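Side-chain contacts in P450 epoxidase (Sorangium cellulosum, PDB 1Q5D), which belongs to the cytochrome P450 family, a largely helical haem-thiolate fold, and binds protoporphyrin IX containing iron: residues E141-V145 with V146-A150; K163-A166 with E167-E170; D214-R218 with N219-N223. All coordinates share one frame; numbering follows the deposited sequence.

Interaction 1. Residues E141-V145 with V146-A150; sequences EEFDV and VRDYA
Asp144 and Asp148 exchange bonds where strand 143-144 turns into helix 146-150, an aspartate-capped helix start in the cytochrome P450 fold. The Asp144 carboxylate points to the opening amides because chi1 (-174°) sets CG opposite the backbone N. OD2 accepts from Val146 N at 2.9 Å, from above the carboxylate plane, and weakly from Arg147 N at 3.4 Å; Leu409 N of strand 406-412 is a further donor. Asp148 OD2 receives Asp144 N at 2.8 Å on its anti side, and Asp148 N bonds to Asp144 O at 2.8 Å. From the next carbonyl, Val145 O, the bond runs to Ala150 N at 2.7 Å, a five-residue pi-type turn. Arg147 bends at chi3 and lays one guanidinium face over Asp144 CB, crossing that side chain at about a right angle, carboxylate and guanidinium planes 85° apart. Its NH2 meets Asp144 OD1 at 3.6 Å through charge alone, whereas NH1 forms a salt bridge with Asp148 OD1 at 2.8 Å. The Phe143 ring, packed on Leu134 of helix 123-137, runs counter to the Asp148 side chain: Asp148 CB sits 4.0 Å from the ring centroid, 24° off the normal, a CH-pi contact offset toward the rim.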
loop_
_atom_site.group_PDB
_atom_site.type_symbol
_atom_site.label_atom_id
_atom_site.label_comp_id
_atom_site.label_asym_id
_atom_site.label_seq_id
_atom_site.Cartn_x
_atom_site.Cartn_y
_atom_site.Cartn_z
ATOM N N GLU A 141 -7.076 -29.709 3.989
ATOM C CA GLU A 141 -7.921 -29.742 2.806
ATOM C C GLU A 141 -7.980 -28.336 2.211
ATOM O O GLU A 141 -7.870 -28.155 0.996
ATOM C CB GLU A 141 -9.328 -30.228 3.169
ATOM C CG GLU A 141 -9.987 -31.102 2.110
ATOM C CD GLU A 141 -9.323 -32.466 1.976
ATOM O OE1 GLU A 141 -9.186 -32.950 0.827
ATOM O OE2 GLU A 141 -8.937 -33.051 3.016
ATOM N N GLU A 142 -8.130 -27.347 3.090
ATOM C CA GLU A 142 -8.289 -25.949 2.694
ATOM C C GLU A 142 -7.098 -25.077 3.098
ATOM O O GLU A 142 -6.566 -25.191 4.207
ATOM C CB GLU A 142 -9.581 -25.375 3.286
ATOM C CG GLU A 142 -9.663 -25.460 4.806
ATOM C CD GLU A 142 -9.816 -26.886 5.314
ATOM O OE1 GLU A 142 -10.910 -27.466 5.143
ATOM O OE2 GLU A 142 -8.843 -27.430 5.885
ATOM N N PHE A 143 -6.691 -24.202 2.182
ATOM C CA PHE A 143 -5.619 -23.248 2.432
ATOM C C PHE A 143 -6.097 -21.847 2.053
ATOM O O PHE A 143 -6.526 -21.605 0.921
ATOM C CB PHE A 143 -4.369 -23.625 1.626
ATOM C CG PHE A 143 -3.119 -22.898 2.052
ATOM C CD1 PHE A 143 -2.434 -23.277 3.201
ATOM C CD2 PHE A 143 -2.616 -21.847 1.296
ATOM C CE1 PHE A 143 -1.275 -22.615 3.588
ATOM C CE2 PHE A 143 -1.458 -21.181 1.682
ATOM C CZ PHE A 143 -0.793 -21.557 2.826
ATOM N N ASP A 144 -6.036 -20.936 3.016
ATOM C CA ASP A 144 -6.416 -19.549 2.797
ATOM C C ASP A 144 -5.180 -18.707 2.502
ATOM O O ASP A 144 -4.379 -18.437 3.390
ATOM C CB ASP A 144 -7.130 -19.005 4.030
ATOM C CG ASP A 144 -7.674 -17.611 3.822
ATOM O OD1 ASP A 144 -8.506 -17.182 4.651
ATOM O OD2 ASP A 144 -7.330 -16.875 2.873
ATOM N N VAL A 145 -5.048 -18.284 1.251
ATOM C CA VAL A 145 -3.881 -17.523 0.796
ATOM C C VAL A 145 -3.727 -16.196 1.534
ATOM O O VAL A 145 -2.619 -15.653 1.656
ATOM C CB VAL A 145 -3.914 -17.337 -0.726
ATOM C CG1 VAL A 145 -2.784 -16.404 -1.204
ATOM C CG2 VAL A 145 -3.807 -18.712 -1.406
ATOM N N VAL A 146 -4.835 -15.681 2.051
ATOM C CA VAL A 146 -4.739 -14.526 2.916
ATOM C C VAL A 146 -4.293 -14.928 4.319
ATOM O O VAL A 146 -3.149 -14.682 4.693
ATOM C CB VAL A 146 -6.046 -13.697 2.958
ATOM C CG1 VAL A 146 -5.907 -12.546 3.955
ATOM C CG2 VAL A 146 -6.366 -13.151 1.573
ATOM N N ARG A 147 -5.187 -15.553 5.088
ATOM C CA ARG A 147 -4.931 -15.787 6.512
ATOM C C ARG A 147 -3.759 -16.737 6.809
ATOM O O ARG A 147 -3.055 -16.562 7.800
ATOM C CB ARG A 147 -6.211 -16.264 7.233
ATOM C CG ARG A 147 -5.979 -16.706 8.689
ATOM C CD ARG A 147 -7.173 -17.389 9.386
ATOM N NE ARG A 147 -8.135 -17.980 8.452
ATOM C CZ ARG A 147 -8.080 -19.229 7.991
ATOM N NH1 ARG A 147 -7.098 -20.048 8.360
ATOM N NH2 ARG A 147 -9.010 -19.662 7.152
ATOM N N ASP A 148 -3.550 -17.735 5.957
ATOM C CA ASP A 148 -2.514 -18.732 6.195
ATOM C C ASP A 148 -1.172 -18.398 5.521
ATOM O O ASP A 148 -0.179 -19.115 5.701
ATOM C CB ASP A 148 -2.986 -20.098 5.698
ATOM C CG ASP A 148 -4.284 -20.532 6.330
ATOM O OD1 ASP A 148 -4.463 -20.304 7.540
ATOM O OD2 ASP A 148 -5.179 -21.124 5.686
ATOM N N TYR A 149 -1.137 -17.327 4.738
ATOM C CA TYR A 149 0.042 -17.086 3.904
ATOM C C TYR A 149 0.394 -15.624 3.795
ATOM O O TYR A 149 1.334 -15.167 4.434
ATOM C CB TYR A 149 -0.175 -17.679 2.517
ATOM C CG TYR A 149 1.084 -17.828 1.682
ATOM C CD1 TYR A 149 2.195 -18.517 2.173
ATOM C CD2 TYR A 149 1.152 -17.298 0.399
ATOM C CE1 TYR A 149 3.342 -18.673 1.411
ATOM C CE2 TYR A 149 2.298 -17.455 -0.385
ATOM C CZ TYR A 149 3.388 -18.138 0.130
ATOM O OH TYR A 149 4.524 -18.298 -0.629
ATOM N N ALA A 150 -0.364 -14.890 2.983
ATOM C CA ALA A 150 -0.037 -13.501 2.701
ATOM C C ALA A 150 0.014 -12.664 3.973
ATOM O O ALA A 150 0.869 -11.792 4.127
ATOM C CB ALA A 150 -1.038 -12.889 1.667
#

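Interaction 2. Residues K163-A166 with E167-E170; sequences KVPA and ECDE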
loop_
_atom_site.group_PDB
_atom_site.type_symbol
_atom_site.label_atom_id
_atom_site.label_comp_id
_atom_site.label_asym_id
_atom_site.label_seq_id
_atom_site.Cartn_x
_atom_site.Cartn_y
_atom_site.Cartn_z
ATOM N N LYS A 163 15.244 -5.209 12.318
ATOM C CA LYS A 163 15.878 -6.100 13.282
ATOM C C LYS A 163 15.044 -6.218 14.555
ATOM O O LYS A 163 15.537 -6.051 15.674
ATOM C CB LYS A 163 17.331 -5.677 13.546
ATOM C CG LYS A 163 18.180 -5.707 12.264
ATOM C CD LYS A 163 19.672 -5.812 12.562
ATOM C CE LYS A 163 20.488 -5.986 11.277
ATOM N NZ LYS A 163 20.307 -4.850 10.330
ATOM N N VAL A 164 13.758 -6.499 14.360
ATOM C CA VAL A 164 12.831 -6.760 15.453
ATOM C C VAL A 164 12.558 -8.260 15.467
ATOM O O VAL A 164 12.384 -8.860 14.423
ATOM C CB VAL A 164 11.510 -5.968 15.255
ATOM C CG1 VAL A 164 10.469 -6.337 16.300
ATOM C CG2 VAL A 164 11.771 -4.490 15.276
ATOM N N PRO A 165 12.558 -8.871 16.647
ATOM C CA PRO A 165 12.313 -10.319 16.785
ATOM C C PRO A 165 10.956 -10.758 16.231
ATOM O O PRO A 165 9.981 -10.009 16.350
ATOM C CB PRO A 165 12.336 -10.535 18.304
ATOM C CG PRO A 165 13.112 -9.373 18.844
ATOM C CD PRO A 165 12.813 -8.211 17.944
ATOM N N ALA A 166 10.886 -11.958 15.655
ATOM C CA ALA A 166 9.640 -12.473 15.081
ATOM C C ALA A 166 8.501 -12.502 16.104
ATOM O O ALA A 166 7.318 -12.569 15.743
ATOM C CB ALA A 166 9.859 -13.860 14.471
ATOM N N GLU A 167 8.866 -12.438 17.383
ATOM C CA GLU A 167 7.891 -12.465 18.462
ATOM C C GLU A 167 6.945 -11.256 18.411
ATOM O O GLU A 167 5.772 -11.369 18.763
ATOM C CB GLU A 167 8.617 -12.514 19.809
ATOM C CG GLU A 167 7.727 -12.830 20.998
ATOM C CD GLU A 167 8.361 -12.431 22.320
ATOM O OE1 GLU A 167 7.722 -12.661 23.369
ATOM O OE2 GLU A 167 9.494 -11.893 22.315
ATOM N N CYS A 168 7.466 -10.115 17.966
ATOM C CA CYS A 168 6.718 -8.855 17.926
ATOM C C CYS A 168 5.904 -8.653 16.653
ATOM O O CYS A 168 5.224 -7.636 16.494
ATOM C CB CYS A 168 7.677 -7.675 18.048
ATOM S SG CYS A 168 8.722 -7.695 19.516
ATOM N N ASP A 169 5.977 -9.614 15.750
ATOM C CA ASP A 169 5.378 -9.452 14.433
ATOM C C ASP A 169 3.879 -9.193 14.492
ATOM O O ASP A 169 3.388 -8.253 13.877
ATOM C CB ASP A 169 5.670 -10.668 13.571
ATOM C CG ASP A 169 7.044 -10.597 12.919
ATOM O OD1 ASP A 169 7.353 -11.487 12.118
ATOM O OD2 ASP A 169 7.879 -9.698 13.154
ATOM N N GLU A 170 3.164 -10.032 15.232
ATOM C CA GLU A 170 1.709 -9.946 15.303
ATOM C C GLU A 170 1.239 -8.618 15.865
ATOM O O GLU A 170 0.277 -8.042 15.371
ATOM C CB GLU A 170 1.131 -11.110 16.115
ATOM C CG GLU A 170 0.846 -12.348 15.273
ATOM C CD GLU A 170 -0.073 -12.049 14.105
ATOM O OE1 GLU A 170 -1.084 -11.336 14.311
ATOM O OE2 GLU A 170 0.212 -12.522 12.977
#
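Val164 and Cys168 form the apolar side of a tight turn that links helix 154-161 to helix 169-182. Lys163 ends the first helix in a Schellman motif, and a 3-10 turn then leads into the second. Val164 places CG1 anti to its backbone N (chi1 174°), the branch that meets Cys168: it comes to 3.6 Å from Cys168 CB and 3.9 Å from SG. The cysteine swings SG beside its own backbone N, anti to the carbonyl carbon (chi1 -56°); this also brings the sulfur up to the Pro165 ring, loosely, with CD 4.4 Å from SG. Val164 is buried, resting on Ser159 of helix 154-161 and Val212 of helix 195-218.

Two backbone bonds draw the turn together. Cys168 N gives to Pro165 O at 3.0 Å, and Asp169 N to Ala166 O at 3.2 Å; both are three-residue steps, as in a 3-10 turn. Asp169 CB lies 3.3 Å from Ala166 O, and OD2 lies 3.8 Å from Ala166 CA. The carboxylate oxygens of Asp169 are held by helix 154-161: OD1 makes a salt bridge with Arg156 NE, and OD2 bonds to Ser159 OG. Arg156 NH2 also reaches Val164 O, so one guanidinium group ties both ends of the turn. The chemistry thus divides: contacts between side chains of the turn are apolar and light, while the charged aspartate, probably kept ionised by Arg156, ties the turn to the preceding helix.

Interaction 3. Residues D214-R218 with N219-N223; sequences DERRR and NPLEN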
loop_
_atom_site.group_PDB
_atom_site.type_symbol
_atom_site.label_atom_id
_atom_site.label_comp_id
_atom_site.label_asym_id
_atom_site.label_seq_id
_atom_site.Cartn_x
_atom_site.Cartn_y
_atom_site.Cartn_z
ATOM N N ASP A 214 14.414 2.751 21.703
ATOM C CA ASP A 214 15.255 2.936 22.886
ATOM C C ASP A 214 16.293 1.815 23.012
ATOM O O ASP A 214 17.420 2.065 23.430
ATOM C CB ASP A 214 14.414 2.978 24.160
ATOM C CG ASP A 214 13.716 4.314 24.373
ATOM O OD1 ASP A 214 14.206 5.365 23.908
ATOM O OD2 ASP A 214 12.651 4.405 25.010
ATOM N N GLU A 215 15.910 0.582 22.690
ATOM C CA GLU A 215 16.850 -0.543 22.752
ATOM C C GLU A 215 17.943 -0.417 21.696
ATOM O O GLU A 215 19.118 -0.727 21.960
ATOM C CB GLU A 215 16.129 -1.894 22.599
ATOM C CG GLU A 215 16.942 -3.112 23.033
ATOM C CD GLU A 215 17.850 -3.690 21.943
ATOM O OE1 GLU A 215 17.676 -3.351 20.751
ATOM O OE2 GLU A 215 18.753 -4.510 22.273
ATOM N N ARG A 216 17.565 0.035 20.499
ATOM C CA ARG A 216 18.540 0.206 19.428
ATOM C C ARG A 216 19.473 1.370 19.746
ATOM O O ARG A 216 20.619 1.402 19.294
ATOM C CB ARG A 216 17.859 0.412 18.065
ATOM C CG ARG A 216 18.870 0.405 16.887
ATOM C CD ARG A 216 19.422 -0.980 16.554
ATOM N NE ARG A 216 18.449 -2.017 16.858
ATOM C CZ ARG A 216 17.536 -2.442 15.993
ATOM N NH1 ARG A 216 17.524 -1.935 14.760
ATOM N NH2 ARG A 216 16.668 -3.393 16.337
ATOM N N ARG A 217 18.995 2.323 20.536
ATOM C CA ARG A 217 19.846 3.440 20.932
ATOM C C ARG A 217 20.897 2.922 21.911
ATOM O O ARG A 217 22.042 3.390 21.920
ATOM C CB ARG A 217 19.024 4.537 21.599
ATOM C CG ARG A 217 18.404 5.526 20.621
ATOM C CD ARG A 217 17.925 6.815 21.271
ATOM N NE ARG A 217 17.049 6.545 22.411
ATOM C CZ ARG A 217 17.021 7.268 23.532
ATOM N NH1 ARG A 217 17.836 8.309 23.689
ATOM N NH2 ARG A 217 16.178 6.945 24.502
ATOM N N ARG A 218 20.475 1.955 22.724
ATOM C CA ARG A 218 21.320 1.316 23.731
ATOM C C ARG A 218 22.333 0.356 23.085
ATOM O O ARG A 218 23.518 0.334 23.459
ATOM C CB ARG A 218 20.419 0.588 24.743
ATOM C CG ARG A 218 21.073 -0.505 25.579
ATOM C CD ARG A 218 20.111 -1.143 26.616
ATOM N NE ARG A 218 20.797 -1.954 27.630
ATOM C CZ ARG A 218 21.473 -1.458 28.673
ATOM N NH1 ARG A 218 21.577 -0.149 28.862
ATOM N NH2 ARG A 218 22.047 -2.280 29.543
ATOM N N ASN A 219 21.856 -0.433 22.120
ATOM C CA ASN A 219 22.706 -1.332 21.330
ATOM C C ASN A 219 22.705 -1.059 19.811
ATOM O O ASN A 219 22.149 -1.859 19.052
ATOM C CB ASN A 219 22.271 -2.771 21.579
ATOM C CG ASN A 219 22.273 -3.125 23.059
ATOM O OD1 ASN A 219 23.312 -3.070 23.706
ATOM N ND2 ASN A 219 21.108 -3.466 23.598
ATOM N N PRO A 220 23.336 0.025 19.366
ATOM C CA PRO A 220 23.334 0.379 17.937
ATOM C C PRO A 220 24.036 -0.696 17.124
ATOM O O PRO A 220 24.888 -1.411 17.675
ATOM C CB PRO A 220 24.134 1.678 17.896
ATOM C CG PRO A 220 25.038 1.554 19.118
ATOM C CD PRO A 220 24.127 0.983 20.160
ATOM N N LEU A 221 23.695 -0.802 15.836
ATOM C CA LEU A 221 24.240 -1.864 14.991
ATOM C C LEU A 221 24.880 -1.321 13.705
ATOM O O LEU A 221 24.606 -0.193 13.294
ATOM C CB LEU A 221 23.152 -2.881 14.652
ATOM C CG LEU A 221 22.498 -3.692 15.775
ATOM C CD1 LEU A 221 21.214 -4.339 15.280
ATOM C CD2 LEU A 221 23.467 -4.748 16.336
ATOM N N GLU A 222 25.736 -2.126 13.080
ATOM C CA GLU A 222 26.356 -1.757 11.808
ATOM C C GLU A 222 25.409 -2.096 10.654
ATOM O O GLU A 222 24.644 -3.062 10.747
ATOM C CB GLU A 222 27.684 -2.499 11.615
ATOM C CG GLU A 222 28.903 -1.777 12.171
ATOM C CD GLU A 222 30.189 -2.556 11.950
ATOM O OE1 GLU A 222 30.809 -2.396 10.874
ATOM O OE2 GLU A 222 30.579 -3.340 12.845
ATOM N N ASN A 223 25.490 -1.318 9.571
ATOM C CA ASN A 223 24.651 -1.519 8.382
ATOM C C ASN A 223 23.204 -1.737 8.788
ATOM O O ASN A 223 22.601 -2.760 8.461
ATOM C CB ASN A 223 25.131 -2.711 7.540
ATOM C CG ASN A 223 26.631 -2.692 7.292
ATOM O OD1 ASN A 223 27.184 -1.701 6.808
ATOM N ND2 ASN A 223 27.302 -3.792 7.631
HETATM O O HOH W 1 19.536 -3.473 18.953
HETATM O O HOH W 2 20.986 -5.009 26.294
#
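Asn219 and Glu215 join the last turn of helix 195-218 to the residue that leaves it, once through the backbone and once through side chains. Asn219 N gives to Glu215 O at 2.8 Å, the final helical hydrogen bond here. Asn219 ND2 bonds to Glu215 OE2 at 2.9 Å, arriving from above the carboxylate plane, 58° out of it, as the side chains cross obliquely; a bend at chi2 (-87°) turns the glutamate carboxylate that way. The next step cannot be repeated: Pro220 N lies 3.0 Å from Arg216 O but carries no hydrogen, which suits a helix terminus.

Water extends the polar grip. One molecule donates to Glu215 OE1 at 2.6 Å and to Asn219 O at 3.1 Å, and accepts from Arg216 NE at 2.8 Å, tying three residues across the helix end. A second accepts from Asn219 ND2 at 3.1 Å and, weakly, from Arg218 NE; Arg218 runs side by side with Asn219, its guanidinium plane 75° from the amide.

Among the packing contacts, Leu221 CD1 rests over one face of the Arg216 guanidinium, 3.9 Å from NE and offset toward the rim. Charge pairing within the helix joins Arg217 NH2 to Asp214 OD1.

Arg216 carries the contact inward: the chain bends at chi2 and chi3, NH1 makes a salt bridge with Asp224 and a hydrogen bond with Leu162 O, and the side chain packs on Leu226, Thr227 and Leu230 in helix 225-234. Leu221 N bonds to Thr227 OG1, so the loop is fastened to that following helix just after helix 195-218 ends.

Interaction 1 is buried, whereas interactions 2 and 3 lie at the surface. All three are local contacts at helix ends: 141-150 opens a helix, 163-170 passes from one to the next, and 214-223 closes one. Buried aspartates answer backbone amides and an arginine in the first; the second pairs light apolar packing with short-turn bonds; the third uses carboxylate, amide and ordered water. Interaction 1 touches neither: its nearest atoms are about 7 Å from interaction 2 and about 22 Å from interaction 3. Interactions 2 and 3 touch: Lys163 packs against Arg216 and Leu221, and Asp224 receives Lys163 NZ at OD1 and Arg216 NH1 at OD2, so one carboxylate joins both surface turns.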